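Beta-N-acetylglucosaminidase-like protein Glycoside hydrolase family 20 (Flavobacterium johnsoniae, PDB 6YHH) probably releases terminal N-acetylglucosamine from chitin fragments by hydrolysis, as a family 20 beta-N-acetylhexosaminidase (chitobiase). Local coordinates at residues R51-G54 and F59-Q62; E118-L123 and F131-S136; Q394-A399 and T406-G411; K507-I512 and E527-C532; Y538-G543 and F556-T561. All coordinates share one frame; numbering follows the deposited sequence.

Interaction 1: residues R51-G54 and F59-Q62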
# COMPACT_ATOMS: atom_id res chain seq x y z
N ARG A 51 -14.33 -7.34 7.85
CA ARG A 51 -13.12 -8.04 8.21
C ARG A 51 -13.39 -9.52 8.53
O ARG A 51 -12.67 -10.43 8.08
CB ARG A 51 -12.43 -7.37 9.38
CG ARG A 51 -11.85 -6.03 9.01
CD ARG A 51 -11.58 -5.13 10.18
NE ARG A 51 -10.60 -5.64 11.09
CZ ARG A 51 -10.43 -5.21 12.34
NH1 ARG A 51 -11.27 -4.36 12.87
NH2 ARG A 51 -9.42 -5.69 13.08
N LEU A 52 -14.44 -9.77 9.28
CA LEU A 52 -14.81 -11.14 9.58
C LEU A 52 -15.09 -11.97 8.34
O LEU A 52 -14.68 -13.11 8.25
CB LEU A 52 -16.04 -11.12 10.53
CG LEU A 52 -16.50 -12.47 11.02
CD1 LEU A 52 -15.39 -13.22 11.77
CD2 LEU A 52 -17.76 -12.36 11.86
N ASP A 53 -15.81 -11.38 7.40
CA ASP A 53 -16.12 -12.05 6.13
C ASP A 53 -14.85 -12.32 5.36
O ASP A 53 -14.68 -13.38 4.75
CB ASP A 53 -17.08 -11.21 5.30
CG ASP A 53 -18.08 -12.08 4.46
OD1 ASP A 53 -18.00 -13.30 4.46
OD2 ASP A 53 -18.94 -11.42 3.85
N GLY A 54 -13.91 -11.36 5.37
CA GLY A 54 -12.66 -11.59 4.66
C GLY A 54 -11.88 -12.80 5.19
O GLY A 54 -11.16 -13.48 4.47
N PHE A 59 -19.78 -14.81 3.04
CA PHE A 59 -20.64 -13.90 2.27
C PHE A 59 -21.87 -13.54 3.09
O PHE A 59 -23.01 -13.98 2.81
CB PHE A 59 -21.00 -14.49 0.88
CG PHE A 59 -19.84 -14.53 -0.11
CD1 PHE A 59 -18.73 -15.33 0.06
CD2 PHE A 59 -19.92 -13.75 -1.24
CE1 PHE A 59 -17.70 -15.36 -0.88
CE2 PHE A 59 -18.88 -13.78 -2.16
CZ PHE A 59 -17.78 -14.54 -1.94
N PHE A 60 -21.65 -12.76 4.13
CA PHE A 60 -22.74 -12.37 5.06
C PHE A 60 -23.79 -11.57 4.32
O PHE A 60 -23.51 -10.83 3.37
CB PHE A 60 -22.14 -11.53 6.22
CG PHE A 60 -21.19 -12.31 7.08
CD1 PHE A 60 -21.55 -13.50 7.58
CD2 PHE A 60 -19.92 -11.80 7.42
CE1 PHE A 60 -20.73 -14.23 8.41
CE2 PHE A 60 -19.12 -12.50 8.28
CZ PHE A 60 -19.46 -13.73 8.73
N GLU A 61 -25.02 -11.67 4.82
CA GLU A 61 -26.15 -10.91 4.23
C GLU A 61 -26.06 -9.43 4.29
O GLU A 61 -26.46 -8.77 3.37
CB GLU A 61 -27.51 -11.35 4.90
N GLN A 62 -25.63 -8.82 5.38
CA GLN A 62 -25.67 -7.42 5.52
C GLN A 62 -24.54 -6.75 4.76
O GLN A 62 -23.39 -7.28 4.76
CB GLN A 62 -25.49 -7.07 7.01
CG GLN A 62 -26.73 -7.31 7.82
CD GLN A 62 -26.42 -7.25 9.27
OE1 GLN A 62 -25.76 -8.14 9.80
NE2 GLN A 62 -26.77 -6.13 9.91
O HOH W 1 -21.00 -9.75 2.87

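Interaction 2: residues E118-L123 and F131-S136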
# COMPACT_ATOMS: atom_id res chain seq x y z
N GLU A 118 -12.88 -5.85 18.44
CA GLU A 118 -11.50 -6.32 18.21
C GLU A 118 -11.21 -7.58 18.97
O GLU A 118 -10.60 -8.49 18.46
CB GLU A 118 -10.47 -5.26 18.55
CG GLU A 118 -10.65 -3.99 17.72
CD GLU A 118 -10.40 -4.18 16.22
OE1 GLU A 118 -9.80 -5.21 15.79
OE2 GLU A 118 -10.75 -3.20 15.49
N THR A 119 -11.68 -7.66 20.21
CA THR A 119 -11.51 -8.88 20.98
C THR A 119 -12.23 -10.03 20.31
O THR A 119 -11.70 -11.18 20.28
CB THR A 119 -12.01 -8.69 22.43
OG1 THR A 119 -11.38 -7.55 22.96
CG2 THR A 119 -11.70 -9.89 23.27
N LEU A 120 -13.48 -9.79 19.90
CA LEU A 120 -14.27 -10.81 19.18
C LEU A 120 -13.53 -11.36 17.95
O LEU A 120 -13.47 -12.58 17.74
CB LEU A 120 -15.69 -10.30 18.85
CG LEU A 120 -16.62 -11.35 18.28
CD1 LEU A 120 -16.70 -12.66 19.02
CD2 LEU A 120 -17.96 -10.72 18.04
N LEU A 121 -12.95 -10.50 17.12
CA LEU A 121 -12.15 -11.01 15.99
C LEU A 121 -11.03 -11.90 16.44
O LEU A 121 -10.73 -12.92 15.79
CB LEU A 121 -11.62 -9.83 15.20
CG LEU A 121 -12.67 -9.09 14.38
CD1 LEU A 121 -12.10 -7.78 13.85
CD2 LEU A 121 -13.21 -9.99 13.26
N GLN A 122 -10.40 -11.54 17.57
CA GLN A 122 -9.30 -12.37 18.07
C GLN A 122 -9.73 -13.66 18.64
O GLN A 122 -8.93 -14.62 18.66
CB GLN A 122 -8.49 -11.59 19.09
CG GLN A 122 -7.73 -10.40 18.49
CD GLN A 122 -6.91 -9.66 19.55
OE1 GLN A 122 -7.16 -9.78 20.75
NE2 GLN A 122 -5.94 -8.84 19.09
N LEU A 123 -11.01 -13.75 19.00
CA LEU A 123 -11.52 -15.00 19.53
C LEU A 123 -11.87 -16.03 18.49
O LEU A 123 -12.08 -17.22 18.80
CB LEU A 123 -12.80 -14.75 20.36
CG LEU A 123 -12.84 -14.49 21.84
CD1 LEU A 123 -14.34 -14.50 22.25
CD2 LEU A 123 -12.03 -15.52 22.67
N PHE A 131 -15.74 -22.21 11.15
CA PHE A 131 -15.29 -21.15 12.01
C PHE A 131 -16.19 -21.05 13.20
O PHE A 131 -17.43 -21.18 13.07
CB PHE A 131 -15.30 -19.78 11.23
CG PHE A 131 -14.24 -19.76 10.14
CD1 PHE A 131 -12.98 -19.37 10.46
CD2 PHE A 131 -14.53 -20.10 8.80
CE1 PHE A 131 -11.91 -19.36 9.53
CE2 PHE A 131 -13.50 -20.12 7.85
CZ PHE A 131 -12.21 -19.74 8.21
N TYR A 132 -15.61 -20.73 14.35
CA TYR A 132 -16.40 -20.64 15.55
C TYR A 132 -15.81 -19.73 16.58
O TYR A 132 -14.66 -19.37 16.46
CB TYR A 132 -16.61 -22.03 16.09
CG TYR A 132 -15.46 -22.79 16.44
CD1 TYR A 132 -14.93 -22.74 17.74
CD2 TYR A 132 -14.83 -23.67 15.50
CE1 TYR A 132 -13.81 -23.48 18.11
CE2 TYR A 132 -13.67 -24.39 15.89
CZ TYR A 132 -13.20 -24.32 17.20
OH TYR A 132 -12.07 -25.01 17.62
N PHE A 133 -16.60 -19.36 17.61
CA PHE A 133 -16.12 -18.61 18.75
C PHE A 133 -16.41 -19.44 19.99
O PHE A 133 -17.46 -20.03 20.10
CB PHE A 133 -16.83 -17.30 18.93
CG PHE A 133 -16.77 -16.36 17.74
CD1 PHE A 133 -15.63 -15.64 17.49
CD2 PHE A 133 -17.88 -16.13 16.93
CE1 PHE A 133 -15.61 -14.75 16.47
CE2 PHE A 133 -17.85 -15.21 15.90
CZ PHE A 133 -16.70 -14.53 15.67
N PRO A 134 -15.42 -19.60 20.85
CA PRO A 134 -15.64 -20.39 22.06
C PRO A 134 -16.59 -19.68 23.02
O PRO A 134 -16.58 -18.47 23.20
CB PRO A 134 -14.24 -20.56 22.62
CG PRO A 134 -13.54 -19.34 22.17
CD PRO A 134 -14.03 -19.10 20.78
N VAL A 135 -17.49 -20.46 23.61
CA VAL A 135 -18.39 -20.00 24.65
C VAL A 135 -17.47 -19.51 25.79
O VAL A 135 -16.58 -20.26 26.21
CB VAL A 135 -19.33 -21.17 25.11
CG1 VAL A 135 -20.06 -20.84 26.42
CG2 VAL A 135 -20.38 -21.37 24.05
N SER A 136 -17.71 -18.27 26.22
CA SER A 136 -16.76 -17.57 27.09
C SER A 136 -17.37 -16.26 27.58
O SER A 136 -18.32 -15.71 26.96
CB SER A 136 -15.46 -17.31 26.29
OG SER A 136 -15.78 -16.57 25.11

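Interaction 3: residues Q394-A399 and T406-G411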
# COMPACT_ATOMS: atom_id res chain seq x y z
N GLN A 394 13.06 8.19 35.45
CA GLN A 394 13.22 9.12 36.57
C GLN A 394 12.55 10.48 36.29
O GLN A 394 12.03 11.12 37.18
CB GLN A 394 14.71 9.36 36.86
CG GLN A 394 14.97 10.11 38.17
CD GLN A 394 14.45 9.34 39.40
OE1 GLN A 394 14.71 8.13 39.54
NE2 GLN A 394 13.67 10.01 40.23
N SER A 395 12.54 10.96 35.04
CA SER A 395 11.93 12.23 34.81
C SER A 395 10.41 12.17 35.03
O SER A 395 9.75 13.19 35.27
CB SER A 395 12.26 12.77 33.42
OG SER A 395 11.95 11.83 32.39
N LEU A 396 9.85 10.96 34.87
CA LEU A 396 8.44 10.78 35.08
C LEU A 396 8.14 10.81 36.58
O LEU A 396 7.19 11.46 37.00
CB LEU A 396 7.93 9.46 34.47
CG LEU A 396 6.52 9.00 34.77
CD1 LEU A 396 5.94 8.14 33.69
CD2 LEU A 396 6.43 8.21 36.09
N VAL A 397 8.94 10.07 37.32
CA VAL A 397 8.85 10.06 38.82
C VAL A 397 8.93 11.47 39.33
O VAL A 397 8.06 11.94 40.08
CB VAL A 397 9.96 9.26 39.42
CG1 VAL A 397 9.92 9.47 40.94
CG2 VAL A 397 9.74 7.79 39.10
N ASP A 398 9.94 12.19 38.89
CA ASP A 398 10.09 13.60 39.32
C ASP A 398 8.92 14.52 38.97
O ASP A 398 8.50 15.35 39.74
CB ASP A 398 11.41 14.19 38.81
CG ASP A 398 12.66 13.47 39.39
OD1 ASP A 398 12.51 12.61 40.29
OD2 ASP A 398 13.79 13.71 38.89
N ALA A 399 8.38 14.39 37.76
CA ALA A 399 7.30 15.21 37.34
C ALA A 399 6.02 14.91 38.11
O ALA A 399 5.33 15.84 38.53
CB ALA A 399 7.01 14.98 35.84
N THR A 406 1.79 13.10 33.42
CA THR A 406 2.94 12.64 32.61
C THR A 406 2.55 11.49 31.69
O THR A 406 1.75 10.69 32.04
CB THR A 406 4.09 12.25 33.56
OG1 THR A 406 4.48 13.42 34.33
CG2 THR A 406 5.30 11.89 32.85
N VAL A 407 3.26 11.40 30.57
CA VAL A 407 3.16 10.27 29.64
C VAL A 407 4.56 9.76 29.43
O VAL A 407 5.49 10.55 29.24
CB VAL A 407 2.60 10.77 28.24
CG1 VAL A 407 2.64 9.65 27.20
CG2 VAL A 407 1.17 11.25 28.38
N LEU A 408 4.73 8.43 29.50
CA LEU A 408 6.02 7.78 29.36
C LEU A 408 6.23 7.37 27.89
O LEU A 408 5.47 6.57 27.31
CB LEU A 408 6.14 6.59 30.24
CG LEU A 408 7.54 6.01 30.24
CD1 LEU A 408 8.61 6.96 30.75
CD2 LEU A 408 7.72 4.64 30.92
N SER A 409 7.27 7.90 27.27
CA SER A 409 7.84 7.33 26.01
C SER A 409 9.23 6.70 26.14
O SER A 409 9.56 5.84 25.30
CB SER A 409 7.79 8.32 24.82
OG SER A 409 6.44 8.46 24.42
N ASN A 410 10.01 7.10 27.13
CA ASN A 410 11.28 6.42 27.37
C ASN A 410 11.05 4.91 27.49
O ASN A 410 10.08 4.50 28.19
CB ASN A 410 11.90 6.87 28.72
CG ASN A 410 13.28 6.28 28.91
OD1 ASN A 410 13.48 5.30 29.67
ND2 ASN A 410 14.21 6.73 28.05
N GLY A 411 11.86 4.12 26.79
CA GLY A 411 11.75 2.65 26.75
C GLY A 411 10.76 2.11 25.73
O GLY A 411 10.59 0.90 25.60

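Interaction 4: residues K507-I512 and E527-C532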
# COMPACT_ATOMS: atom_id res chain seq x y z
N LYS A 507 4.58 -7.95 4.00
CA LYS A 507 4.59 -8.02 2.52
C LYS A 507 5.64 -7.13 1.85
O LYS A 507 6.19 -7.51 0.80
CB LYS A 507 3.16 -7.73 1.96
CG LYS A 507 2.67 -6.30 2.07
CD LYS A 507 1.20 -6.20 1.75
CE LYS A 507 0.73 -4.79 1.71
NZ LYS A 507 -0.78 -4.68 1.59
N ASN A 508 5.93 -5.96 2.44
CA ASN A 508 6.91 -5.09 1.83
C ASN A 508 8.33 -5.68 1.97
O ASN A 508 9.22 -5.31 1.22
CB ASN A 508 6.81 -3.64 2.38
CG ASN A 508 5.79 -2.79 1.66
OD1 ASN A 508 5.70 -1.50 1.90
ND2 ASN A 508 5.02 -3.41 0.81
N LYS A 509 8.57 -6.61 2.91
CA LYS A 509 9.85 -7.24 3.02
C LYS A 509 10.17 -8.01 1.76
O LYS A 509 11.28 -7.98 1.27
CB LYS A 509 9.80 -8.23 4.21
CG LYS A 509 11.05 -9.04 4.43
CD LYS A 509 10.81 -10.00 5.58
CE LYS A 509 12.06 -10.77 5.85
NZ LYS A 509 11.93 -11.53 7.14
N ALA A 510 9.15 -8.65 1.16
CA ALA A 510 9.42 -9.44 -0.08
C ALA A 510 9.75 -8.55 -1.27
O ALA A 510 10.50 -8.94 -2.13
CB ALA A 510 8.23 -10.35 -0.45
N VAL A 511 9.17 -7.36 -1.35
CA VAL A 511 9.50 -6.42 -2.32
C VAL A 511 10.99 -6.04 -2.26
O VAL A 511 11.71 -5.99 -3.28
CB VAL A 511 8.70 -5.12 -2.16
CG1 VAL A 511 9.16 -4.08 -3.16
CG2 VAL A 511 7.20 -5.42 -2.30
N ILE A 512 11.44 -5.76 -1.04
CA ILE A 512 12.86 -5.43 -0.81
C ILE A 512 13.75 -6.61 -1.19
O ILE A 512 14.76 -6.43 -1.86
CB ILE A 512 13.11 -4.98 0.62
CG1 ILE A 512 12.43 -3.60 0.81
CG2 ILE A 512 14.58 -4.82 0.91
CD1 ILE A 512 12.21 -3.26 2.28
N GLU A 527 15.53 -16.46 4.07
CA GLU A 527 16.03 -17.24 5.20
C GLU A 527 17.14 -16.56 5.93
O GLU A 527 17.28 -16.67 7.17
CB GLU A 527 16.45 -18.67 4.75
CG GLU A 527 15.28 -19.46 4.23
CD GLU A 527 15.64 -20.74 3.52
OE1 GLU A 527 16.76 -20.89 3.01
OE2 GLU A 527 14.69 -21.60 3.41
N PHE A 528 18.01 -15.87 5.21
CA PHE A 528 19.11 -15.14 5.88
C PHE A 528 18.55 -13.95 6.72
O PHE A 528 19.12 -13.65 7.78
CB PHE A 528 20.17 -14.65 4.90
CG PHE A 528 21.51 -14.36 5.56
CD1 PHE A 528 22.16 -15.36 6.32
CD2 PHE A 528 22.13 -13.15 5.44
CE1 PHE A 528 23.33 -15.05 6.99
CE2 PHE A 528 23.32 -12.86 6.08
CZ PHE A 528 23.94 -13.84 6.86
N THR A 529 17.46 -13.30 6.30
CA THR A 529 16.89 -12.26 7.18
C THR A 529 16.50 -12.83 8.52
O THR A 529 16.51 -12.12 9.53
CB THR A 529 15.68 -11.52 6.64
OG1 THR A 529 14.56 -12.43 6.63
CG2 THR A 529 15.91 -10.96 5.31
N ASN A 530 16.19 -14.14 8.58
CA ASN A 530 15.75 -14.77 9.80
C ASN A 530 16.80 -15.08 10.85
O ASN A 530 16.45 -15.57 11.96
CB ASN A 530 14.88 -16.00 9.47
CG ASN A 530 13.61 -15.65 8.76
OD1 ASN A 530 13.06 -14.55 8.91
ND2 ASN A 530 13.10 -16.60 8.02
N VAL A 531 18.08 -14.70 10.59
CA VAL A 531 19.13 -14.66 11.57
C VAL A 531 19.80 -13.32 11.70
O VAL A 531 20.74 -13.22 12.45
CB VAL A 531 20.18 -15.75 11.36
CG1 VAL A 531 19.53 -17.09 11.65
CG2 VAL A 531 20.89 -15.71 9.99
N CYS A 532 19.28 -12.30 11.03
CA CYS A 532 19.94 -10.98 11.01
C CYS A 532 18.97 -9.86 11.52
O CYS A 532 17.77 -9.97 11.35
CB CYS A 532 20.40 -10.60 9.63
SG CYS A 532 21.72 -11.60 8.93
O HOH W 2 13.09 -12.05 9.84

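Interaction 5: residues Y538-G543 and F556-T561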
# COMPACT_ATOMS: atom_id res chain seq x y z
N TYR A 538 22.00 3.88 18.05
CA TYR A 538 22.40 4.95 17.13
C TYR A 538 23.62 4.52 16.32
O TYR A 538 24.47 5.33 15.97
CB TYR A 538 22.57 6.29 17.94
CG TYR A 538 21.24 6.82 18.57
CD1 TYR A 538 20.30 7.48 17.81
CD2 TYR A 538 20.92 6.59 19.91
CE1 TYR A 538 19.09 7.95 18.37
CE2 TYR A 538 19.74 7.03 20.48
CZ TYR A 538 18.78 7.68 19.70
OH TYR A 538 17.52 8.14 20.27
N THR A 539 23.71 3.19 15.96
CA THR A 539 24.80 2.64 15.25
C THR A 539 24.57 2.32 13.80
O THR A 539 25.52 1.99 13.05
CB THR A 539 25.33 1.39 15.99
OG1 THR A 539 24.34 0.34 16.00
CG2 THR A 539 25.67 1.74 17.41
N ARG A 540 23.34 2.33 13.32
CA ARG A 540 23.11 2.13 11.91
C ARG A 540 23.56 3.34 11.07
O ARG A 540 24.23 3.16 10.05
CB ARG A 540 21.64 1.79 11.58
CG ARG A 540 21.34 1.71 10.07
CD ARG A 540 20.06 0.94 9.69
NE ARG A 540 19.96 0.98 8.24
CZ ARG A 540 18.87 0.78 7.51
NH1 ARG A 540 17.75 0.37 8.06
NH2 ARG A 540 18.90 0.85 6.20
N ASN A 541 23.14 4.51 11.48
CA ASN A 541 23.46 5.78 10.75
C ASN A 541 24.46 6.51 11.61
O ASN A 541 24.08 7.43 12.37
CB ASN A 541 22.19 6.54 10.61
CG ASN A 541 22.35 7.80 9.79
OD1 ASN A 541 23.39 8.01 9.19
ND2 ASN A 541 21.37 8.68 9.83
N LYS A 542 25.71 6.11 11.54
CA LYS A 542 26.69 6.62 12.50
C LYS A 542 26.88 8.10 12.31
O LYS A 542 27.15 8.57 11.22
CB LYS A 542 28.00 5.88 12.36
CG LYS A 542 27.83 4.41 12.61
CD LYS A 542 29.10 3.60 12.36
CE LYS A 542 28.92 2.17 12.82
NZ LYS A 542 27.98 1.41 11.99
N GLY A 543 26.74 8.85 13.40
CA GLY A 543 26.89 10.30 13.33
C GLY A 543 25.79 11.01 12.63
O GLY A 543 25.89 12.27 12.41
N PHE A 556 19.42 -4.68 2.34
CA PHE A 556 19.18 -5.78 3.27
C PHE A 556 18.77 -5.38 4.67
O PHE A 556 17.88 -6.01 5.26
CB PHE A 556 20.41 -6.66 3.36
CG PHE A 556 20.18 -8.00 4.05
CD1 PHE A 556 19.40 -8.98 3.48
CD2 PHE A 556 20.76 -8.23 5.26
CE1 PHE A 556 19.23 -10.19 4.14
CE2 PHE A 556 20.59 -9.41 5.95
CZ PHE A 556 19.83 -10.39 5.37
N ALA A 557 19.35 -4.34 5.24
CA ALA A 557 18.96 -3.91 6.59
C ALA A 557 17.48 -3.53 6.69
O ALA A 557 16.86 -3.74 7.73
CB ALA A 557 19.81 -2.75 7.05
N ASP A 558 16.94 -3.02 5.57
CA ASP A 558 15.54 -2.61 5.50
C ASP A 558 14.57 -3.76 5.46
O ASP A 558 13.44 -3.58 5.83
CB ASP A 558 15.38 -1.68 4.30
CG ASP A 558 16.37 -0.59 4.37
OD1 ASP A 558 16.31 0.18 5.39
OD2 ASP A 558 17.23 -0.46 3.49
N ALA A 559 15.03 -4.97 5.09
CA ALA A 559 14.25 -6.20 5.15
C ALA A 559 14.36 -6.95 6.43
O ALA A 559 13.54 -7.82 6.72
CB ALA A 559 14.72 -7.12 4.00
N CYS A 560 15.31 -6.54 7.29
CA CYS A 560 15.49 -7.20 8.57
C CYS A 560 14.80 -6.48 9.75
O CYS A 560 14.54 -5.23 9.69
CB CYS A 560 16.98 -7.36 8.92
SG CYS A 560 17.87 -8.41 7.76
N THR A 561 14.48 -7.29 10.78
CA THR A 561 13.82 -6.77 11.97
C THR A 561 14.42 -7.36 13.21
O THR A 561 15.05 -8.40 13.10
CB THR A 561 12.30 -7.09 11.90
OG1 THR A 561 12.11 -8.44 11.44
CG2 THR A 561 11.67 -6.21 10.85

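Interaction 1: residues R51-G54 and F59-Q62
Asp53, close to the C-terminal end of helix 40-56, pins the loop that follows with both of its carboxylate oxygens. OD1 accepts the backbone N-H of Phe59 on its syn lone pair, with Phe59 N 2.7 Å from OD1. The next amide goes to the other oxygen: Phe60 N sits 3.0 Å from Asp53 OD2, but it comes in from above the carboxylate plane, 39° out of it. Two successive N-H groups of an irregular loop are thereby satisfied by one side chain. A water tightens the link, 2.8 Å from Asp53 OD2 and equally far from Phe60 O, placed to donate to either. Helix and loop belong to the alpha/beta domain that accompanies the catalytic barrel in family 20 enzymes, and the loop runs on toward strand 76-80. The Phe60 ring folds back on the carboxylate that holds its amide: its CG lies beside the backbone N (chi1 -65°), CD2 comes to 3.5 Å from Asp53 CG, and OD1 stands over one face, near the rim. At the ring edge, Leu52 CG is 3.8 Å from Phe60 CE2, the two side chains crossing at about a right angle. Among the carbonyls, Phe59 O is taken by Lys27, while Gly54 O accepts from Thr554 and Asn515 of the second subunit. Pro552 of that subunit packs on Asp53.

Interaction 2: residues E118-L123 and F131-S136
Leu120 lays one methyl over the face of the Phe133 ring: CD1 is 3.6 Å from the ring centroid and 19° off the ring normal, a CH-pi contact displaced a little toward the rim. A chi1 of -172° swings CG away from the backbone N, and this carries the branch from the helix to the strand. Nearby, the rim atom Phe133 CE1 comes to 3.3 Å from the carbonyl oxygen of Leu120. Leu123, one turn on, works at the ring edge, its CB 4.1 Å from Phe133 CD1, and then reaches along the strand. Its carbonyl oxygen lies 3.4 Å from Pro134 CD, and its CD1 is 3.8 Å from Ser136 OG. That hydroxyl donates to Pro134 O at 2.8 Å from above the carbonyl plane, a bond that spans the corner where the chain turns at Val135. An alanine in place of Phe133 would probably open a gap under Leu120 CD1 and beside Leu123, leaving both leucines without their aromatic wall. Further out, Phe23 and Leu25 also touch the ring, Phe48 of helix 40-56 touches Leu120, and Leu96 and Val98 of strand 94-99 pack on Leu123. Helix 118-123 passes strand 131-134 at 117° with the axes 8.6 Å apart, a helix laid over a mixed sheet as in a layered alpha/beta domain.

Interaction 3: residues Q394-A399 and T406-G411
Leu396 and Ala399 on helix 394-401 rest on Thr406 and Leu408 of the following strand, the second half of a beta-alpha-beta crossover in the catalytic TIM barrel. The unit starts from strand 379-382, parallel to 406-408, and the short helix and strand segments run at 166° with their axes 8.8 Å apart. At the first turn, Gln394 NE2 donates to Asp398 OD1 at 2.8 Å, in the plane of its own amide but from above the carboxylate plane, a brace along the helix. Ser395 ties the same turn to its surroundings through Ser382 and Glu367. Leu396 carries the contact. With chi1 at 171°, CG is set opposite the backbone N, and this brings it to 3.7 Å from Thr406 CG2. CD1 goes further, to 3.8 Å from Leu408 CB, the two leucine side chains crossing at about a right angle. Ile443 of the next strand also touches Leu396. One turn later Ala399 brings its methyl down over Thr406, whose hydroxyl bonds to Tyr404 O, and Ala399 CB stops 3.3 Å from Thr406 OG1.

Interaction 4: residues K507-I512 and E527-C532
Lys509 and Thr529 meet tip to tip although their CA atoms, the nearest pair between 507-512 and 527-532, are 9.6 Å apart. The lysine makes up the distance by running fully extended, with every side-chain torsion close to straight. At its end NZ donates to Thr529 OG1, with NZ and OG1 2.8 Å apart. The last methylene packs as well: Lys509 CE is 3.8 Å from Thr529 CB, so the threonine receives the ammonium and part of the aliphatic stem together. Thr529 holds its hydroxyl between its backbone N and carbonyl carbon (chi1 71°), where OG1 also bonds to Asn526 O one turn back in the same helix. With that carbonyl as its acceptor, the hydroxyl keeps an oxygen lone pair for the lysine. Asn530 joins through a water, which lies 2.7 Å from Asn530 OD1 and makes weak bonds to Lys509 NZ and Thr529 O. The ammonium thus lies at the side of the last turn of helix 523-529, meeting the Thr529 hydroxyl directly and the Thr529 carbonyl through the water. This turn is tightened: the amides of Asn530, Val531 and Cys532 each bond to the carbonyl three residues earlier, as in a 3-10 turn. Phe556 of helix 556-559 packs on Thr529, and Lys507 packs on Val511 of the second subunit. The contact is a lysine-to-threonine hydrogen bond joining helix 507-517 to the last turn of helix 523-529, in the largely helical region that follows the catalytic barrel.

Interaction 5: residues Y538-G543 and F556-T561
Arg540 crosses from its loop to Ala557 and Asp558, and its side chain can be read outward from CB. CG is anti to the backbone N (chi1 174°), and the chain stays extended through CD to NE, which carries the charged end over to the short helix 556-559. NE donates to the hydroxyl of Tyr547 and passes 3.9 Å from Ala557 CB. At CZ that methyl lies over the centre of the guanidinium, with CZ 3.7 Å from Ala557 CB, so one face of the flat group is covered by carbon. The two end nitrogens close on a single oxygen: NH2 is 2.8 Å from Asp558 OD1 and NH1 is 3.0 Å from the same OD1. Both bonds lie in the guanidinium plane. They reach the carboxylate from one face, NH2 on the syn side, and the two planes are turned 45° apart. The other oxygen, OD2, accepts from the backbone N of Leu555, which probably helps to fix its rotation. A methionine here would probably leave Asp558 OD1 without its two donors and Tyr547 without its N-H partner, a buried negative charge lacking its mate. Arg463 of the barrel domain holds Ala557 O and Cys560 O nearby. In so enclosed a setting, the pairing of opposite charges, with two N-H donors on OD1, probably helps keep both groups ionised and joins loop to helix by charge as well as by fit.

Overall arrangement
The five contacts follow one another along the chain without interleaving. Interactions 1 and 2 share the N-terminal alpha/beta domain, their centres about 15 Å apart, and they touch through the salt bridge of Arg51 with Glu118, which ties helix 40-56 to helix 110-123. Interaction 3 stands alone in the catalytic barrel, its centre about 44 Å from that of interaction 1. Interactions 4 and 5 lie in the region after the barrel, centres about 14 Å apart, and meet where Thr529 and Phe528 pack on Phe556. Interactions 1, 2 and 4 all include residues that touch the second subunit, so the N-terminal domain and the C-terminal region each contribute to the dimer.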